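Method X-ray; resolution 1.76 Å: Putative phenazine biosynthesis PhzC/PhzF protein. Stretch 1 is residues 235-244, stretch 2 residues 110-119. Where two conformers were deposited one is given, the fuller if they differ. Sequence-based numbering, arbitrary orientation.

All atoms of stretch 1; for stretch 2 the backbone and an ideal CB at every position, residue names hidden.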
ATOM      1  N   ILE A 235      10.507   8.868  19.827  1.00 18.57           N
ATOM      2  CA  ILE A 235      11.912   8.487  19.720  1.00 17.51           C
ATOM      3  C   ILE A 235      12.646   8.871  20.982  1.00 20.45           C
ATOM      4  O   ILE A 235      12.663  10.056  21.348  1.00 20.32           O
ATOM      5  CB  ILE A 235      12.606   9.152  18.482  1.00 19.84           C
ATOM      6  CG1 ILE A 235      11.782   9.005  17.168  1.00 20.35           C
ATOM      7  CG2 ILE A 235      14.041   8.606  18.321  1.00 18.20           C
ATOM      8  CD1 ILE A 235      10.695  10.141  16.942  1.00 23.53           C
ATOM      9  N   GLN A 236      13.264   7.884  21.631  1.00 17.84           N
ATOM     10  CA  GLN A 236      14.113   8.112  22.808  1.00 19.12           C
ATOM     11  C   GLN A 236      15.481   8.470  22.263  1.00 22.58           C
ATOM     12  O   GLN A 236      15.999   7.751  21.390  1.00 21.39           O
ATOM     13  CB  GLN A 236      14.177   6.888  23.755  1.00 20.91           C
ATOM     14  CG  GLN A 236      12.828   6.343  24.231  1.00 27.40           C
ATOM     15  CD  GLN A 236      11.953   7.363  24.913  1.00 35.21           C
ATOM     16  OE1 GLN A 236      12.412   8.219  25.684  1.00 33.03           O
ATOM     17  NE2 GLN A 236      10.663   7.299  24.627  1.00 28.11           N
ATOM     18  N   CYS A 237      16.034   9.591  22.734  1.00 18.35           N
ATOM     19  CA  CYS A 237      17.266  10.204  22.240  1.00 18.03           C
ATOM     20  C   CYS A 237      18.285  10.344  23.323  1.00 22.48           C
ATOM     21  O   CYS A 237      17.952  10.805  24.419  1.00 22.37           O
ATOM     22  CB  CYS A 237      16.958  11.580  21.662  1.00 18.48           C
ATOM     23  SG  CYS A 237      15.820  11.559  20.260  1.00 21.66           S
ATOM     24  N   GLU A 238      19.548  10.021  23.017  0.50 18.21           N
ATOM     25  CA  GLU A 238      20.640  10.168  23.977  0.50 18.02           C
ATOM     26  C   GLU A 238      21.951  10.479  23.271  0.50 22.98           C
ATOM     27  O   GLU A 238      22.320   9.793  22.312  0.50 21.42           O
ATOM     28  CB  GLU A 238      20.785   8.919  24.861  0.50 19.26           C
ATOM     29  CG  GLU A 238      21.855   9.052  25.935  0.50 21.40           C
ATOM     30  CD  GLU A 238      22.038   7.890  26.891  0.50 35.98           C
ATOM     31  OE1 GLU A 238      21.221   6.941  26.855  0.50 26.78           O
ATOM     32  OE2 GLU A 238      23.002   7.937  27.688  0.50 27.93           O
ATOM     33  N   VAL A 239      22.672  11.493  23.792  1.00 20.70           N
ATOM     34  CA  VAL A 239      23.988  11.918  23.303  1.00 21.62           C
ATOM     35  C   VAL A 239      24.969  10.978  23.997  1.00 27.86           C
ATOM     36  O   VAL A 239      24.984  10.919  25.240  1.00 27.25           O
ATOM     37  CB  VAL A 239      24.311  13.412  23.592  1.00 26.58           C
ATOM     38  CG1 VAL A 239      25.716  13.778  23.118  1.00 27.69           C
ATOM     39  CG2 VAL A 239      23.279  14.340  22.978  1.00 25.22           C
ATOM     40  N   LEU A 240      25.762  10.241  23.216  1.00 25.11           N
ATOM     41  CA  LEU A 240      26.767   9.329  23.768  1.00 26.38           C
ATOM     42  C   LEU A 240      28.178   9.988  23.688  1.00 33.97           C
ATOM     43  O   LEU A 240      28.307  11.084  23.153  1.00 33.31           O
ATOM     44  CB  LEU A 240      26.693   7.939  23.107  1.00 25.54           C
ATOM     45  CG  LEU A 240      25.332   7.198  23.254  1.00 29.60           C
ATOM     46  CD1 LEU A 240      25.370   5.819  22.607  1.00 29.38           C
ATOM     47  CD2 LEU A 240      24.905   7.042  24.741  1.00 31.66           C
ATOM     48  N   LYS A 241      29.203   9.358  24.283  1.00 39.63           N
ATOM     49  CA  LYS A 241      30.549   9.925  24.452  1.00 41.62           C
ATOM     50  C   LYS A 241      31.416  10.178  23.186  1.00 46.77           C
ATOM     51  O   LYS A 241      32.072  11.225  23.109  1.00 49.68           O
ATOM     52  CB  LYS A 241      31.364   9.029  25.400  1.00 46.14           C
ATOM     53  CG  LYS A 241      30.994   9.203  26.866  1.00 66.82           C
ATOM     54  CD  LYS A 241      31.712   8.193  27.749  1.00 81.11           C
ATOM     55  CE  LYS A 241      31.193   8.227  29.166  1.00 95.97           C
ATOM     56  NZ  LYS A 241      31.850   7.202  30.018  1.00108.66           N
ATOM     57  N   ASP A 242      31.500   9.208  22.273  1.00 40.31           N
ATOM     58  CA  ASP A 242      32.393   9.187  21.098  1.00 38.38           C
ATOM     59  C   ASP A 242      31.763   9.768  19.810  1.00 35.59           C
ATOM     60  O   ASP A 242      31.911   9.183  18.729  1.00 35.01           O
ATOM     61  CB  ASP A 242      32.807   7.718  20.845  1.00 41.35           C
ATOM     62  CG  ASP A 242      31.638   6.726  20.859  1.00 56.58           C
ATOM     63  OD1 ASP A 242      30.482   7.163  21.096  1.00 56.19           O
ATOM     64  OD2 ASP A 242      31.882   5.513  20.649  1.00 66.44           O
ATOM     65  N   ASN A 243      31.080  10.921  19.920  1.00 28.10           N
ATOM     66  CA  ASN A 243      30.395  11.575  18.789  1.00 26.61           C
ATOM     67  C   ASN A 243      29.372  10.614  18.163  1.00 26.60           C
ATOM     68  O   ASN A 243      29.293  10.465  16.936  1.00 25.83           O
ATOM     69  CB  ASN A 243      31.359  12.128  17.732  1.00 28.98           C
ATOM     70  CG  ASN A 243      32.375  13.115  18.266  1.00 50.80           C
ATOM     71  OD1 ASN A 243      33.574  13.006  17.998  1.00 51.56           O
ATOM     72  ND2 ASN A 243      31.932  14.085  19.053  1.00 40.90           N
ATOM     73  N   THR A 244      28.614   9.933  19.022  1.00 22.14           N
ATOM     74  CA  THR A 244      27.525   9.076  18.558  1.00 20.81           C
ATOM     75  C   THR A 244      26.284   9.449  19.316  1.00 23.41           C
ATOM     76  O   THR A 244      26.357  10.146  20.335  1.00 23.74           O
ATOM     77  CB  THR A 244      27.824   7.557  18.671  1.00 25.93           C
ATOM     78  OG1 THR A 244      27.966   7.180  20.043  1.00 26.42           O
ATOM     79  CG2 THR A 244      29.031   7.108  17.821  1.00 28.05           C
ATOM     80  N   UNK A 110      11.725  -3.478  26.456  1.00 21.63           N
ATOM     81  CA  UNK A 110      10.974  -3.568  25.193  1.00 20.18           C
ATOM     82  C   UNK A 110      11.348  -2.412  24.257  1.00 22.92           C
ATOM     83  O   UNK A 110      10.665  -2.158  23.244  1.00 22.04           O
ATOM     84  CB  UNK A 110       9.468  -3.559  25.464  1.00 20.18           C
ATOM     85  N   UNK A 111      12.471  -1.768  24.543  1.00 19.34           N
ATOM     86  CA  UNK A 111      12.981  -0.690  23.704  1.00 18.42           C
ATOM     87  C   UNK A 111      14.085  -1.240  22.811  1.00 21.62           C
ATOM     88  O   UNK A 111      14.906  -2.020  23.258  1.00 20.42           O
ATOM     89  CB  UNK A 111      13.495   0.474  24.553  1.00 18.42           C
ATOM     90  N   UNK A 112      14.109  -0.825  21.551  1.00 17.46           N
ATOM     91  CA  UNK A 112      15.144  -1.279  20.630  1.00 17.17           C
ATOM     92  C   UNK A 112      16.073  -0.114  20.349  1.00 19.96           C
ATOM     93  O   UNK A 112      15.639   0.930  19.901  1.00 18.88           O
ATOM     94  CB  UNK A 112      14.541  -1.827  19.335  1.00 17.17           C
ATOM     95  N   UNK A 113      17.352  -0.316  20.636  1.00 17.71           N
ATOM     96  CA  UNK A 113      18.366   0.723  20.521  1.00 17.56           C
ATOM     97  C   UNK A 113      19.293   0.637  19.318  1.00 19.89           C
ATOM     98  O   UNK A 113      19.819  -0.422  19.001  1.00 17.74           O
ATOM     99  CB  UNK A 113      19.223   0.710  21.789  1.00 17.56           C
ATOM    100  N   UNK A 114      19.488   1.777  18.665  1.00 16.57           N
ATOM    101  CA  UNK A 114      20.389   1.847  17.508  1.00 16.80           C
ATOM    102  C   UNK A 114      21.331   3.032  17.691  1.00 21.22           C
ATOM    103  O   UNK A 114      20.896   4.139  18.025  1.00 19.97           O
ATOM    104  CB  UNK A 114      19.605   1.974  16.201  1.00 16.80           C
ATOM    105  N   UNK A 115      22.629   2.791  17.485  1.00 17.44           N
ATOM    106  CA  UNK A 115      23.663   3.799  17.682  1.00 17.76           C
ATOM    107  C   UNK A 115      24.086   4.316  16.322  1.00 21.31           C
ATOM    108  O   UNK A 115      24.465   3.544  15.439  1.00 19.31           O
ATOM    109  CB  UNK A 115      24.858   3.234  18.452  1.00 17.76           C
ATOM    110  N   UNK A 116      23.940   5.632  16.140  0.50 18.91           N
ATOM    111  CA  UNK A 116      24.198   6.344  14.884  0.50 20.00           C
ATOM    112  C   UNK A 116      25.273   7.425  15.061  0.50 24.32           C
ATOM    113  O   UNK A 116      25.458   7.887  16.180  0.50 22.88           O
ATOM    114  CB  UNK A 116      22.906   6.974  14.361  0.50 20.00           C
ATOM    115  N   UNK A 117      25.974   7.885  13.989  1.00 24.20           N
ATOM    116  CA  UNK A 117      26.951   8.974  14.167  1.00 24.88           C
ATOM    117  C   UNK A 117      26.238  10.290  14.494  1.00 28.29           C
ATOM    118  O   UNK A 117      25.131  10.527  14.009  1.00 27.50           O
ATOM    119  CB  UNK A 117      27.807   9.139  12.910  1.00 24.88           C
ATOM    120  N   UNK A 118      26.833  11.095  15.381  1.00 18.05           N
ATOM    121  CA  UNK A 118      26.327  12.416  15.742  1.00 17.99           C
ATOM    122  C   UNK A 118      26.713  13.356  14.612  1.00 23.01           C
ATOM    123  O   UNK A 118      27.868  13.350  14.191  1.00 23.35           O
ATOM    124  CB  UNK A 118      26.880  12.894  17.086  1.00 17.99           C
ATOM    125  N   UNK A 119      25.750  14.093  14.057  1.00 19.51           N
ATOM    126  CA  UNK A 119      26.050  14.980  12.923  1.00 19.13           C
ATOM    127  C   UNK A 119      25.460  16.372  13.193  1.00 23.04           C
ATOM    128  O   UNK A 119      24.344  16.656  12.759  1.00 21.01           O
ATOM    129  CB  UNK A 119      25.495  14.404  11.619  1.00 19.13           C
TER

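Position 110 lies beyond the reach of stretch 1: nothing there is within 5.5 Å of its ideal CB, so the contact sets no preference. The deposited residue is N110, and it makes no contact here.

At 111 the backbone is extended and CA-to-CB points toward stretch 1, yet the ideal CB still has no neighbor within 5.5 Å. What lies ahead is the aliphatic part of Q236. A side chain must be long to cross the gap; leucine, methionine or a long polar chain could all do so. The residue is L111, whose CD2 comes 4.1 Å from CG of Q236, a light apolar touch.

Positions 112, 113 and 114 continue the strand where the two backbones are well apart, with CA of Q236 still 8.8 Å from CA of 113. Stretch 1 constrains none of them. They are Y112, E113 and M114; the end of E113 swings nearer than its sideways CA-to-CB bond suggests, but its OE2 is still 6.3 Å from OE1 of E238.

By 115 the chains have converged. The bond points sideways, and the ideal CB of 115 sits 4.9 Å from CD1 of L240; the ideal CB of 115 is also 5.2 Å from CB of T244. A methyl-rich patch favors a branched or long aliphatic: valine, isoleucine or leucine. I115 uses both branches, CD1 lying 4.0 Å from CD1 of L240 while CG2 packs 3.7 Å from CB of T244.

At 116 CA-to-CB points away, leaving the side chain free of demands from stretch 1. The backbone does the work: O of 116 lies 3.4 Å from CA of T244, a CA-H...O contact. The residue is F116.

Position 117 pairs with T244 in an antiparallel, non-hydrogen-bonded bridge, the two CA atoms 4.4 Å apart and the side chains diverging. Its amide is not needed for this pair, and phi of -69° is compatible with proline, though many residues would fit. P117 takes the place, its CB directed away.

Position 118 is the most heavily covered. Its N donates to O of N243 across 3.0 Å at a nearly straight 168°, so proline is unsuitable. The ideal CB points toward stretch 1, just 3.4 Å from O of N243, with V239 and the amide side chain of N243 farther out. A slim, extended chain fits, whether aliphatic or polar. E118, with chi1 and chi2 both t, extends over stretch 1: OE2 lies 3.6 Å from CG1 of V239, and OE1 is 4.2 Å from ND2 of N243.

At 119 the bond turns away and stretch 1 asks nothing; I119 makes no contact.

Stretch 2 (110-119) NLYEMIFPEI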
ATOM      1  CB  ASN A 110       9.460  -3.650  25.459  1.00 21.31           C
ATOM      2  CG  ASN A 110       9.070  -5.010  25.969  1.00 28.67           C
ATOM      3  OD1 ASN A 110       9.611  -6.028  25.540  1.00 33.28           O
ATOM      4  ND2 ASN A 110       8.137  -5.068  26.907  1.00 24.06           N
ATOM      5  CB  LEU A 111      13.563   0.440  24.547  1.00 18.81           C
ATOM      6  CG  LEU A 111      12.600   1.454  25.150  1.00 24.60           C
ATOM      7  CD1 LEU A 111      13.276   2.246  26.254  1.00 26.01           C
ATOM      8  CD2 LEU A 111      12.035   2.371  24.083  1.00 24.74           C
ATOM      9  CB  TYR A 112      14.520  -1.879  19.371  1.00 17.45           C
ATOM     10  CG  TYR A 112      13.817  -3.162  19.714  1.00 18.61           C
ATOM     11  CD1 TYR A 112      14.468  -4.378  19.610  1.00 19.96           C
ATOM     12  CD2 TYR A 112      12.526  -3.151  20.209  1.00 19.10           C
ATOM     13  CE1 TYR A 112      13.841  -5.543  19.959  1.00 20.96           C
ATOM     14  CE2 TYR A 112      11.893  -4.309  20.556  1.00 20.90           C
ATOM     15  CZ  TYR A 112      12.555  -5.506  20.432  1.00 23.56           C
ATOM     16  OH  TYR A 112      11.930  -6.670  20.781  1.00 23.16           O
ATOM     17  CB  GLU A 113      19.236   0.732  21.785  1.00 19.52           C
ATOM     18  CG  GLU A 113      18.459   0.735  23.088  1.00 25.45           C
ATOM     19  CD  GLU A 113      19.359   0.699  24.311  1.00 31.80           C
ATOM     20  OE1 GLU A 113      20.468   0.142  24.220  1.00 27.90           O
ATOM     21  OE2 GLU A 113      18.949   1.224  25.358  1.00 25.47           O
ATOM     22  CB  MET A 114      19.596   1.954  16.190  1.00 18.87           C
ATOM     23  CG  MET A 114      18.562   0.847  16.024  1.00 23.65           C
ATOM     24  SD  MET A 114      17.542   0.917  14.513  1.00 27.81           S
ATOM     25  CE  MET A 114      16.616   2.401  14.780  1.00 25.46           C
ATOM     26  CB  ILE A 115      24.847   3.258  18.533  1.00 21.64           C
ATOM     27  CG1 ILE A 115      24.363   2.931  19.963  1.00 22.84           C
ATOM     28  CG2 ILE A 115      26.017   4.282  18.559  1.00 21.37           C
ATOM     29  CD1 ILE A 115      25.371   2.182  20.861  1.00 28.75           C
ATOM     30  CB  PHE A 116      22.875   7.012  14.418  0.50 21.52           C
ATOM     31  CG  PHE A 116      21.755   6.167  13.828  0.50 22.01           C
ATOM     32  CD1 PHE A 116      21.901   4.792  13.662  0.50 24.70           C
ATOM     33  CD2 PHE A 116      20.566   6.756  13.410  0.50 23.05           C
ATOM     34  CE1 PHE A 116      20.874   4.022  13.109  0.50 24.39           C
ATOM     35  CE2 PHE A 116      19.539   5.984  12.848  0.50 25.46           C
ATOM     36  CZ  PHE A 116      19.705   4.625  12.697  0.50 23.31           C
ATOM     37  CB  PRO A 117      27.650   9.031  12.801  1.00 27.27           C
ATOM     38  CG  PRO A 117      26.604   8.591  11.841  1.00 31.84           C
ATOM     39  CD  PRO A 117      25.896   7.476  12.561  1.00 26.72           C
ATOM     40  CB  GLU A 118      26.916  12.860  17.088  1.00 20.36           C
ATOM     41  CG  GLU A 118      26.455  14.250  17.494  1.00 27.39           C
ATOM     42  CD  GLU A 118      26.618  14.534  18.970  1.00 49.45           C
ATOM     43  OE1 GLU A 118      27.770  14.494  19.451  1.00 40.17           O
ATOM     44  OE2 GLU A 118      25.592  14.757  19.652  1.00 56.05           O
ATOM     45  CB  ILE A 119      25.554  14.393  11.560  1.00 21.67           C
ATOM     46  CG1 ILE A 119      26.021  12.936  11.312  1.00 22.71           C
ATOM     47  CG2 ILE A 119      25.949  15.299  10.374  1.00 22.54           C
ATOM     48  CD1 ILE A 119      25.224  12.174  10.218  1.00 30.60           C
TER
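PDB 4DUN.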